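Local coordinates for protein MHC class I antigen (Ctenopharyngodon idella, PDB 5H5Z) that probably presents antigenic peptides to T cells as a class I MHC heavy chain paired with beta-2-microglobulin, at residues A[5-10]-A[165-170]; A[30-35]-A[55-60]; A[208-213]-A[245-250]. All coordinates share one frame; numbering follows the deposited sequence.

Interaction 1: A[5-10]-A[165-170]; sequences LKYVYT and KKYVAY
L5, on the strand 3-13 in the floor of the peptide-binding groove, pushes its forked end against the edge of the Y167 ring, which hangs from the helix 148-170 along the groove's rim. This is the α1/α2 platform of class I MHC, and the tyrosines gathered here line one end of its groove. The two side chains meet at a slant rather than flat on. With CG swung away from the backbone N (chi1 170°), the branch points at the helix, and both methyls reach the same ring corner: CD1 and CD2 of L5 each lie 3.9 Å from CE2 of Y167. CD2 sits near the plane of the ring, at its edge; the F32 ring also meets Y167, its plane tilted about 50°.

Y7 comes in at about a right angle to Y167 and offers only its phenol end. Both hydroxyls have partners outside this pair: each hydrogen-bonds the backbone of the bound peptide, and that of Y167 also bonds Y57. This matches the A pocket of class I molecules, where tyrosines hold the peptide's amino-terminal end. OH of Y7 and OH of Y167 stand 4.1 Å apart and do not bond each other.

Interaction 2: A[30-35]-A[55-60]; sequences GQFMYF and ADYWDR
W58 reaches down from the helix 55-82 and sets the far edge of its indole against M33 of the strand 30-36; no other residue of the pair has as much surface buried here. CZ3 of W58 comes to 3.5 Å from CG of M33, a close fit, and CH2 of W58 lies 4.0 Å from CB of the same methionine. Both methionine carbons lie at the edge of the indole, near its plane. M33 starts toward the helix with CG anti to the backbone N (chi1 177°), then bends at chi2 and chi3, turning its end away and bringing the CE methyl against the Y7 ring.

The indole also has a companion on its own helix: CD2 of Y57 lies 3.5 Å above the plane of W58, over its centre.

F32, next in buried surface, swings its ring toward Y57 and crosses that side chain at about a right angle. OH of Y57, hydrogen-bonded to OH of Y167, stops 3.8 Å from CE2 of F32, at the edge of the phenyl. A classic beta bulge sets F32 and M33 together opposite G25, and both meet the helix, F32 through Y57, M33 through W58. The axes of the two segments pass 11.6 Å apart at 51°, a gap filled by these large side chains, as where the α1 helix lies over the β-sheet floor of the class I MHC peptide-binding platform.

Interaction 3: A[208-213]-A[245-250]; sequences ITWQKN and DEWKNN
W247 turns its edge to W210: CZ3 of W210 lies 4.3 Å from CH2 of W247, near the W247 plane, while W247 approaches the W210 ring obliquely. The W247 ring also meets F252, and there the two planes are only about 10° from parallel. A third flat group, the carboxamide of N250, has the aliphatic end of K212 over one face, with CE of K212 3.4 Å from CG of N250. The carboxamide of N213 comes in beside it, the two amide planes turned 45° apart.

All this sits in the immunoglobulin C1-set domain, where the short helix 244-249 leads into the strand 252-258 and its W247 packs on V194 and L240 of the other sheet. W210 occupies the place of the core tryptophan of such domains: it packs on the disulfide cysteines C196 and C254, and its NE1 hydrogen-bonds the hydroxyl of S238. W210 is buried; W247 is only partly so.

K212 reaches N250 by running fully extended beyond CG, with its first torsion also anti (chi1 -177°). Its ammonium carries on toward E246, yet NZ of K212 remains 4.8 Å from OE1 of E246, which would allow at most a long-range attraction. N213, just past the end of the strand, takes a left-handed backbone conformation that turns the chain out of the strand. Its OD1 accepts a hydrogen bond from the backbone N of R251, and the same OD1 of N213 lies 3.6 Å from CB of N250.

Overall arrangement
From the N terminus, the chain lays down the strand holding 5-10 in the groove floor, comes back through 21-27 and turns again into 30-35. Interaction 2 closes a short loop from there to 55-60, at the start of the first long helix. Interaction 1 closes later, when 165-170, the end of helix 148-170, comes beside the beginning of 5-10, so interaction 2 is nested within its loop. Their centres are about 10 Å apart and they touch, joining both helices to one sheet at one end of the groove. Interaction 3 follows in series within the immunoglobulin domain, tying a strand to a short helix, its centre about 45 Å and 51 Å from those of interactions 1 and 2.

Interaction 1: A[5-10]-A[165-170]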
loop_
_atom_site.group_PDB
_atom_site.type_symbol
_atom_site.label_atom_id
_atom_site.label_comp_id
_atom_site.label_asym_id
_atom_site.label_seq_id
_atom_site.Cartn_x
_atom_site.Cartn_y
_atom_site.Cartn_z
ATOM N N LEU A 5 -2.712 10.954 9.223
ATOM C CA LEU A 5 -4.075 10.561 8.903
ATOM C C LEU A 5 -4.300 10.897 7.433
ATOM O O LEU A 5 -4.023 12.023 7.007
ATOM C CB LEU A 5 -5.079 11.320 9.793
ATOM C CG LEU A 5 -6.573 11.214 9.452
ATOM C CD1 LEU A 5 -7.088 9.780 9.467
ATOM C CD2 LEU A 5 -7.414 12.097 10.376
ATOM N N LYS A 6 -4.772 9.921 6.658
ATOM C CA LYS A 6 -4.976 10.108 5.219
ATOM C C LYS A 6 -6.255 9.446 4.734
ATOM O O LYS A 6 -6.634 8.363 5.200
ATOM C CB LYS A 6 -3.802 9.530 4.408
ATOM C CG LYS A 6 -2.433 10.093 4.744
ATOM C CD LYS A 6 -1.352 9.318 4.010
ATOM C CE LYS A 6 0.040 9.841 4.316
ATOM N NZ LYS A 6 1.044 8.994 3.610
ATOM N N TYR A 7 -6.913 10.108 3.792
ATOM C CA TYR A 7 -8.062 9.535 3.112
ATOM C C TYR A 7 -7.770 9.441 1.630
ATOM O O TYR A 7 -7.186 10.353 1.048
ATOM C CB TYR A 7 -9.325 10.361 3.383
ATOM C CG TYR A 7 -9.788 10.207 4.808
ATOM C CD1 TYR A 7 -10.610 9.148 5.178
ATOM C CD2 TYR A 7 -9.384 11.107 5.795
ATOM C CE1 TYR A 7 -11.034 8.989 6.489
ATOM C CE2 TYR A 7 -9.797 10.954 7.111
ATOM C CZ TYR A 7 -10.623 9.893 7.450
ATOM O OH TYR A 7 -11.034 9.729 8.753
ATOM N N VAL A 8 -8.153 8.317 1.035
ATOM C CA VAL A 8 -8.025 8.130 -0.413
ATOM C C VAL A 8 -9.384 7.727 -0.986
ATOM O O VAL A 8 -9.954 6.709 -0.589
ATOM C CB VAL A 8 -6.892 7.136 -0.804
ATOM C CG1 VAL A 8 -5.524 7.706 -0.439
ATOM C CG2 VAL A 8 -7.096 5.767 -0.174
ATOM N N TYR A 9 -9.922 8.563 -1.873
ATOM C CA TYR A 9 -11.216 8.300 -2.503
ATOM C C TYR A 9 -11.005 7.881 -3.955
ATOM O O TYR A 9 -10.250 8.535 -4.684
ATOM C CB TYR A 9 -12.093 9.551 -2.538
ATOM C CG TYR A 9 -12.484 10.194 -1.215
ATOM C CD1 TYR A 9 -12.244 9.571 0.017
ATOM C CD2 TYR A 9 -13.121 11.434 -1.213
ATOM C CE1 TYR A 9 -12.615 10.182 1.210
ATOM C CE2 TYR A 9 -13.507 12.046 -0.028
ATOM C CZ TYR A 9 -13.248 11.418 1.175
ATOM O OH TYR A 9 -13.625 12.046 2.336
ATOM N N THR A 10 -11.692 6.824 -4.381
ATOM C CA THR A 10 -11.678 6.413 -5.794
ATOM C C THR A 10 -13.078 6.419 -6.402
ATOM O O THR A 10 -13.966 5.695 -5.949
ATOM C CB THR A 10 -11.059 5.015 -5.993
ATOM O OG1 THR A 10 -9.750 4.977 -5.411
ATOM C CG2 THR A 10 -10.966 4.669 -7.491
ATOM N N LYS A 165 -4.744 13.062 16.557
ATOM C CA LYS A 165 -4.346 12.941 17.966
ATOM C C LYS A 165 -5.204 11.926 18.745
ATOM O O LYS A 165 -4.673 11.126 19.533
ATOM C CB LYS A 165 -4.333 14.313 18.652
ATOM C CG LYS A 165 -3.196 15.214 18.182
ATOM C CD LYS A 165 -3.281 16.610 18.777
ATOM C CE LYS A 165 -2.103 17.456 18.316
ATOM N NZ LYS A 165 -2.340 18.910 18.525
ATOM N N LYS A 166 -6.516 11.948 18.511
ATOM C CA LYS A 166 -7.426 10.976 19.120
ATOM C C LYS A 166 -7.104 9.546 18.681
ATOM O O LYS A 166 -7.050 8.642 19.517
ATOM C CB LYS A 166 -8.893 11.305 18.809
ATOM C CG LYS A 166 -9.472 12.511 19.531
ATOM C CD LYS A 166 -10.829 12.858 18.930
ATOM C CE LYS A 166 -11.833 13.256 19.992
ATOM N NZ LYS A 166 -12.246 12.102 20.842
ATOM N N TYR A 167 -6.888 9.352 17.374
ATOM C CA TYR A 167 -6.590 8.027 16.822
ATOM C C TYR A 167 -5.277 7.468 17.354
ATOM O O TYR A 167 -5.177 6.271 17.645
ATOM C CB TYR A 167 -6.561 8.050 15.281
ATOM C CG TYR A 167 -7.860 8.499 14.629
ATOM C CD1 TYR A 167 -9.100 8.250 15.236
ATOM C CD2 TYR A 167 -7.850 9.154 13.397
ATOM C CE1 TYR A 167 -10.285 8.652 14.640
ATOM C CE2 TYR A 167 -9.040 9.571 12.793
ATOM C CZ TYR A 167 -10.250 9.312 13.419
ATOM O OH TYR A 167 -11.431 9.706 12.832
ATOM N N VAL A 168 -4.275 8.338 17.484
ATOM C CA VAL A 168 -2.960 7.935 17.993
ATOM C C VAL A 168 -3.094 7.431 19.433
ATOM O O VAL A 168 -2.505 6.411 19.781
ATOM C CB VAL A 168 -1.902 9.055 17.850
ATOM C CG1 VAL A 168 -0.592 8.673 18.535
ATOM C CG2 VAL A 168 -1.638 9.339 16.377
ATOM N N ALA A 169 -3.898 8.121 20.245
ATOM C CA ALA A 169 -4.176 7.667 21.611
ATOM C C ALA A 169 -4.953 6.345 21.645
ATOM O O ALA A 169 -4.613 5.442 22.416
ATOM C CB ALA A 169 -4.900 8.747 22.406
ATOM N N TYR A 170 -5.988 6.230 20.812
ATOM C CA TYR A 170 -6.747 4.980 20.685
ATOM C C TYR A 170 -5.841 3.796 20.345
ATOM O O TYR A 170 -5.956 2.727 20.945
ATOM C CB TYR A 170 -7.805 5.070 19.580
ATOM C CG TYR A 170 -8.923 6.073 19.766
ATOM C CD1 TYR A 170 -9.249 6.599 21.024
ATOM C CD2 TYR A 170 -9.685 6.467 18.673
ATOM C CE1 TYR A 170 -10.291 7.504 21.170
ATOM C CE2 TYR A 170 -10.726 7.371 18.806
ATOM C CZ TYR A 170 -11.023 7.886 20.051
ATOM O OH TYR A 170 -12.059 8.777 20.159
#

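Interaction 2: A[30-35]-A[55-60]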
loop_
_atom_site.group_PDB
_atom_site.type_symbol
_atom_site.label_atom_id
_atom_site.label_comp_id
_atom_site.label_asym_id
_atom_site.label_seq_id
_atom_site.Cartn_x
_atom_site.Cartn_y
_atom_site.Cartn_z
ATOM N N GLY A 30 -1.833 2.581 7.512
ATOM C CA GLY A 30 -2.574 1.372 7.840
ATOM C C GLY A 30 -4.058 1.680 7.864
ATOM O O GLY A 30 -4.496 2.607 8.555
ATOM N N GLN A 31 -4.836 0.907 7.111
ATOM C CA GLN A 31 -6.264 1.179 6.952
ATOM C C GLN A 31 -7.034 1.001 8.257
ATOM O O GLN A 31 -6.876 -0.012 8.934
ATOM C CB GLN A 31 -6.887 0.279 5.883
ATOM C CG GLN A 31 -8.406 0.390 5.862
ATOM C CD GLN A 31 -9.100 -0.624 4.973
ATOM O OE1 GLN A 31 -10.127 -0.315 4.363
ATOM N NE2 GLN A 31 -8.570 -1.841 4.913
ATOM N N PHE A 32 -7.872 1.979 8.596
ATOM C CA PHE A 32 -8.763 1.850 9.752
ATOM C C PHE A 32 -10.245 2.015 9.387
ATOM O O PHE A 32 -11.118 1.741 10.208
ATOM C CB PHE A 32 -8.353 2.824 10.875
ATOM C CG PHE A 32 -8.785 4.250 10.637
ATOM C CD1 PHE A 32 -8.016 5.102 9.850
ATOM C CD2 PHE A 32 -9.960 4.744 11.207
ATOM C CE1 PHE A 32 -8.410 6.413 9.621
ATOM C CE2 PHE A 32 -10.363 6.060 10.985
ATOM C CZ PHE A 32 -9.587 6.897 10.190
ATOM N N MET A 33 -10.520 2.451 8.155
ATOM C CA MET A 33 -11.887 2.742 7.708
ATOM C C MET A 33 -12.081 2.306 6.260
ATOM O O MET A 33 -11.152 2.407 5.454
ATOM C CB MET A 33 -12.164 4.244 7.855
ATOM C CG MET A 33 -13.524 4.727 7.365
ATOM S SD MET A 33 -13.588 4.980 5.581
ATOM C CE MET A 33 -12.494 6.363 5.376
ATOM N N TYR A 34 -13.289 1.840 5.943
ATOM C CA TYR A 34 -13.695 1.553 4.564
ATOM C C TYR A 34 -15.110 2.081 4.286
ATOM O O TYR A 34 -15.969 2.032 5.160
ATOM C CB TYR A 34 -13.655 0.049 4.298
ATOM C CG TYR A 34 -14.092 -0.323 2.901
ATOM C CD1 TYR A 34 -13.212 -0.200 1.830
ATOM C CD2 TYR A 34 -15.387 -0.780 2.647
ATOM C CE1 TYR A 34 -13.597 -0.536 0.545
ATOM C CE2 TYR A 34 -15.783 -1.116 1.361
ATOM C CZ TYR A 34 -14.879 -0.993 0.317
ATOM O OH TYR A 34 -15.246 -1.321 -0.960
ATOM N N PHE A 35 -15.337 2.571 3.067
ATOM C CA PHE A 35 -16.676 2.919 2.582
ATOM C C PHE A 35 -16.758 2.626 1.094
ATOM O O PHE A 35 -15.807 2.881 0.355
ATOM C CB PHE A 35 -16.970 4.407 2.824
ATOM C CG PHE A 35 -18.301 4.883 2.271
ATOM C CD1 PHE A 35 -18.422 5.289 0.940
ATOM C CD2 PHE A 35 -19.426 4.955 3.086
ATOM C CE1 PHE A 35 -19.643 5.734 0.431
ATOM C CE2 PHE A 35 -20.644 5.406 2.590
ATOM C CZ PHE A 35 -20.758 5.796 1.261
ATOM N N ALA A 55 -21.613 3.687 17.056
ATOM C CA ALA A 55 -22.679 3.996 16.105
ATOM C C ALA A 55 -22.742 5.464 15.678
ATOM O O ALA A 55 -22.815 5.745 14.486
ATOM C CB ALA A 55 -24.023 3.536 16.647
ATOM N N ASP A 56 -22.704 6.387 16.643
ATOM C CA ASP A 56 -22.763 7.828 16.350
ATOM C C ASP A 56 -21.655 8.286 15.401
ATOM O O ASP A 56 -21.916 9.008 14.432
ATOM C CB ASP A 56 -22.719 8.658 17.641
ATOM C CG ASP A 56 -24.104 8.916 18.227
ATOM O OD1 ASP A 56 -25.075 8.216 17.858
ATOM O OD2 ASP A 56 -24.221 9.832 19.069
ATOM N N TYR A 57 -20.428 7.862 15.689
ATOM C CA TYR A 57 -19.268 8.169 14.853
ATOM C C TYR A 57 -19.444 7.646 13.426
ATOM O O TYR A 57 -19.248 8.382 12.453
ATOM C CB TYR A 57 -17.997 7.592 15.488
ATOM C CG TYR A 57 -16.753 7.710 14.628
ATOM C CD1 TYR A 57 -15.930 8.835 14.705
ATOM C CD2 TYR A 57 -16.388 6.685 13.748
ATOM C CE1 TYR A 57 -14.787 8.944 13.919
ATOM C CE2 TYR A 57 -15.253 6.784 12.955
ATOM C CZ TYR A 57 -14.453 7.917 13.048
ATOM O OH TYR A 57 -13.318 8.024 12.269
ATOM N N TRP A 58 -19.828 6.379 13.311
ATOM C CA TRP A 58 -19.957 5.739 12.003
ATOM C C TRP A 58 -21.151 6.255 11.202
ATOM O O TRP A 58 -21.056 6.386 9.984
ATOM C CB TRP A 58 -19.939 4.212 12.137
ATOM C CG TRP A 58 -18.574 3.724 12.543
ATOM C CD1 TRP A 58 -18.224 3.137 13.730
ATOM C CD2 TRP A 58 -17.370 3.823 11.775
ATOM N NE1 TRP A 58 -16.878 2.849 13.736
ATOM C CE2 TRP A 58 -16.330 3.258 12.549
ATOM C CE3 TRP A 58 -17.069 4.322 10.501
ATOM C CZ2 TRP A 58 -15.008 3.190 12.094
ATOM C CZ3 TRP A 58 -15.756 4.243 10.045
ATOM C CH2 TRP A 58 -14.742 3.684 10.842
ATOM N N ASP A 59 -22.245 6.599 11.880
ATOM C CA ASP A 59 -23.383 7.219 11.195
ATOM C C ASP A 59 -22.977 8.549 10.559
ATOM O O ASP A 59 -23.384 8.856 9.434
ATOM C CB ASP A 59 -24.574 7.412 12.144
ATOM C CG ASP A 59 -25.184 6.091 12.599
ATOM O OD1 ASP A 59 -24.917 5.047 11.966
ATOM O OD2 ASP A 59 -25.934 6.095 13.596
ATOM N N ARG A 60 -22.172 9.324 11.286
ATOM C CA ARG A 60 -21.666 10.604 10.794
ATOM C C ARG A 60 -20.700 10.419 9.629
ATOM O O ARG A 60 -20.776 11.149 8.636
ATOM C CB ARG A 60 -21.017 11.408 11.927
ATOM C CG ARG A 60 -21.963 12.440 12.525
ATOM C CD ARG A 60 -21.716 12.711 14.002
ATOM N NE ARG A 60 -22.827 13.478 14.563
ATOM C CZ ARG A 60 -23.971 12.942 14.992
ATOM N NH1 ARG A 60 -24.151 11.623 14.942
ATOM N NH2 ARG A 60 -24.936 13.719 15.468
#

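Interaction 3: A[208-213]-A[245-250]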
loop_
_atom_site.group_PDB
_atom_site.type_symbol
_atom_site.label_atom_id
_atom_site.label_comp_id
_atom_site.label_asym_id
_atom_site.label_seq_id
_atom_site.Cartn_x
_atom_site.Cartn_y
_atom_site.Cartn_z
ATOM N N ILE A 208 19.706 -3.926 5.295
ATOM C CA ILE A 208 20.300 -5.242 5.098
ATOM C C ILE A 208 21.623 -5.044 4.382
ATOM O O ILE A 208 21.676 -4.397 3.338
ATOM C CB ILE A 208 19.391 -6.181 4.275
ATOM C CG1 ILE A 208 18.011 -6.297 4.924
ATOM C CG2 ILE A 208 20.032 -7.556 4.116
ATOM C CD1 ILE A 208 16.999 -7.092 4.127
ATOM N N THR A 209 22.691 -5.581 4.960
ATOM C CA THR A 209 24.011 -5.470 4.356
ATOM C C THR A 209 24.723 -6.808 4.374
ATOM O O THR A 209 24.370 -7.710 5.136
ATOM C CB THR A 209 24.903 -4.440 5.080
ATOM O OG1 THR A 209 25.024 -4.799 6.460
ATOM C CG2 THR A 209 24.330 -3.029 4.969
ATOM N N TRP A 210 25.763 -6.902 3.564
ATOM C CA TRP A 210 26.604 -8.080 3.518
ATOM C C TRP A 210 28.007 -7.697 3.944
ATOM O O TRP A 210 28.467 -6.599 3.674
ATOM C CB TRP A 210 26.635 -8.663 2.109
ATOM C CG TRP A 210 25.342 -9.239 1.667
ATOM C CD1 TRP A 210 24.376 -8.612 0.950
ATOM C CD2 TRP A 210 24.870 -10.565 1.900
ATOM N NE1 TRP A 210 23.331 -9.457 0.725
ATOM C CE2 TRP A 210 23.609 -10.667 1.295
ATOM C CE3 TRP A 210 25.393 -11.678 2.558
ATOM C CZ2 TRP A 210 22.862 -11.830 1.331
ATOM C CZ3 TRP A 210 24.652 -12.830 2.589
ATOM C CH2 TRP A 210 23.400 -12.900 1.980
ATOM N N GLN A 211 28.675 -8.607 4.635
ATOM C CA GLN A 211 30.051 -8.384 5.027
ATOM C C GLN A 211 30.925 -9.550 4.581
ATOM O O GLN A 211 30.503 -10.699 4.593
ATOM C CB GLN A 211 30.163 -8.173 6.538
ATOM C CG GLN A 211 29.743 -6.784 6.991
ATOM C CD GLN A 211 30.374 -6.373 8.307
ATOM O OE1 GLN A 211 30.572 -7.195 9.196
ATOM N NE2 GLN A 211 30.691 -5.096 8.434
ATOM N N LYS A 212 32.138 -9.228 4.158
ATOM C CA LYS A 212 33.123 -10.242 3.845
ATOM C C LYS A 212 34.260 -10.090 4.840
ATOM O O LYS A 212 34.906 -9.056 4.899
ATOM C CB LYS A 212 33.631 -10.044 2.419
ATOM C CG LYS A 212 34.627 -11.087 1.945
ATOM C CD LYS A 212 35.080 -10.784 0.528
ATOM C CE LYS A 212 36.245 -11.665 0.110
ATOM N NZ LYS A 212 36.829 -11.212 -1.183
ATOM N N ASN A 213 34.504 -11.128 5.624
ATOM C CA ASN A 213 35.612 -11.100 6.559
ATOM C C ASN A 213 35.534 -9.886 7.478
ATOM O O ASN A 213 36.547 -9.268 7.784
ATOM C CB ASN A 213 36.937 -11.117 5.797
ATOM C CG ASN A 213 37.071 -12.332 4.904
ATOM O OD1 ASN A 213 36.657 -13.425 5.272
ATOM N ND2 ASN A 213 37.647 -12.143 3.721
ATOM N N ASP A 245 32.910 -21.000 -4.300
ATOM C CA ASP A 245 34.336 -20.909 -3.980
ATOM C C ASP A 245 34.656 -19.669 -3.145
ATOM O O ASP A 245 35.407 -19.749 -2.168
ATOM C CB ASP A 245 35.181 -20.932 -5.257
ATOM C CG ASP A 245 34.921 -22.163 -6.099
ATOM O OD1 ASP A 245 35.492 -23.228 -5.790
ATOM O OD2 ASP A 245 34.135 -22.064 -7.068
ATOM N N GLU A 246 34.080 -18.530 -3.524
ATOM C CA GLU A 246 34.257 -17.287 -2.773
ATOM C C GLU A 246 33.681 -17.421 -1.367
ATOM O O GLU A 246 34.250 -16.907 -0.403
ATOM C CB GLU A 246 33.618 -16.102 -3.501
ATOM C CG GLU A 246 34.189 -15.813 -4.884
ATOM C CD GLU A 246 35.705 -15.702 -4.896
ATOM O OE1 GLU A 246 36.264 -14.937 -4.080
ATOM O OE2 GLU A 246 36.339 -16.385 -5.729
ATOM N N TRP A 247 32.557 -18.127 -1.264
ATOM C CA TRP A 247 31.940 -18.433 0.020
ATOM C C TRP A 247 32.824 -19.361 0.861
ATOM O O TRP A 247 32.952 -19.176 2.071
ATOM C CB TRP A 247 30.560 -19.058 -0.194
ATOM C CG TRP A 247 29.735 -19.045 1.034
ATOM C CD1 TRP A 247 29.707 -19.998 2.010
ATOM C CD2 TRP A 247 28.826 -18.016 1.449
ATOM N NE1 TRP A 247 28.831 -19.632 3.004
ATOM C CE2 TRP A 247 28.276 -18.420 2.686
ATOM C CE3 TRP A 247 28.417 -16.795 0.893
ATOM C CZ2 TRP A 247 27.340 -17.645 3.382
ATOM C CZ3 TRP A 247 27.481 -16.029 1.582
ATOM C CH2 TRP A 247 26.959 -16.458 2.818
ATOM N N LYS A 248 33.430 -20.352 0.209
ATOM C CA LYS A 248 34.318 -21.309 0.874
ATOM C C LYS A 248 35.584 -20.652 1.429
ATOM O O LYS A 248 36.012 -20.966 2.530
ATOM C CB LYS A 248 34.685 -22.459 -0.080
ATOM C CG LYS A 248 35.790 -23.378 0.431
ATOM C CD LYS A 248 36.012 -24.572 -0.487
ATOM C CE LYS A 248 37.294 -25.303 -0.105
ATOM N NZ LYS A 248 37.384 -26.638 -0.772
ATOM N N ASN A 249 36.172 -19.741 0.657
ATOM C CA ASN A 249 37.468 -19.153 0.999
ATOM C C ASN A 249 37.392 -17.985 1.980
ATOM O O ASN A 249 38.405 -17.587 2.555
ATOM C CB ASN A 249 38.206 -18.720 -0.274
ATOM C CG ASN A 249 38.562 -19.889 -1.172
ATOM O OD1 ASN A 249 38.870 -20.985 -0.701
ATOM N ND2 ASN A 249 38.527 -19.656 -2.480
ATOM N N ASN A 250 36.193 -17.442 2.170
ATOM C CA ASN A 250 36.015 -16.260 3.011
ATOM C C ASN A 250 34.893 -16.421 4.030
ATOM O O ASN A 250 34.148 -17.401 3.996
ATOM C CB ASN A 250 35.790 -15.019 2.139
ATOM C CG ASN A 250 36.850 -14.871 1.060
ATOM O OD1 ASN A 250 36.714 -15.406 -0.043
ATOM N ND2 ASN A 250 37.919 -14.154 1.379
#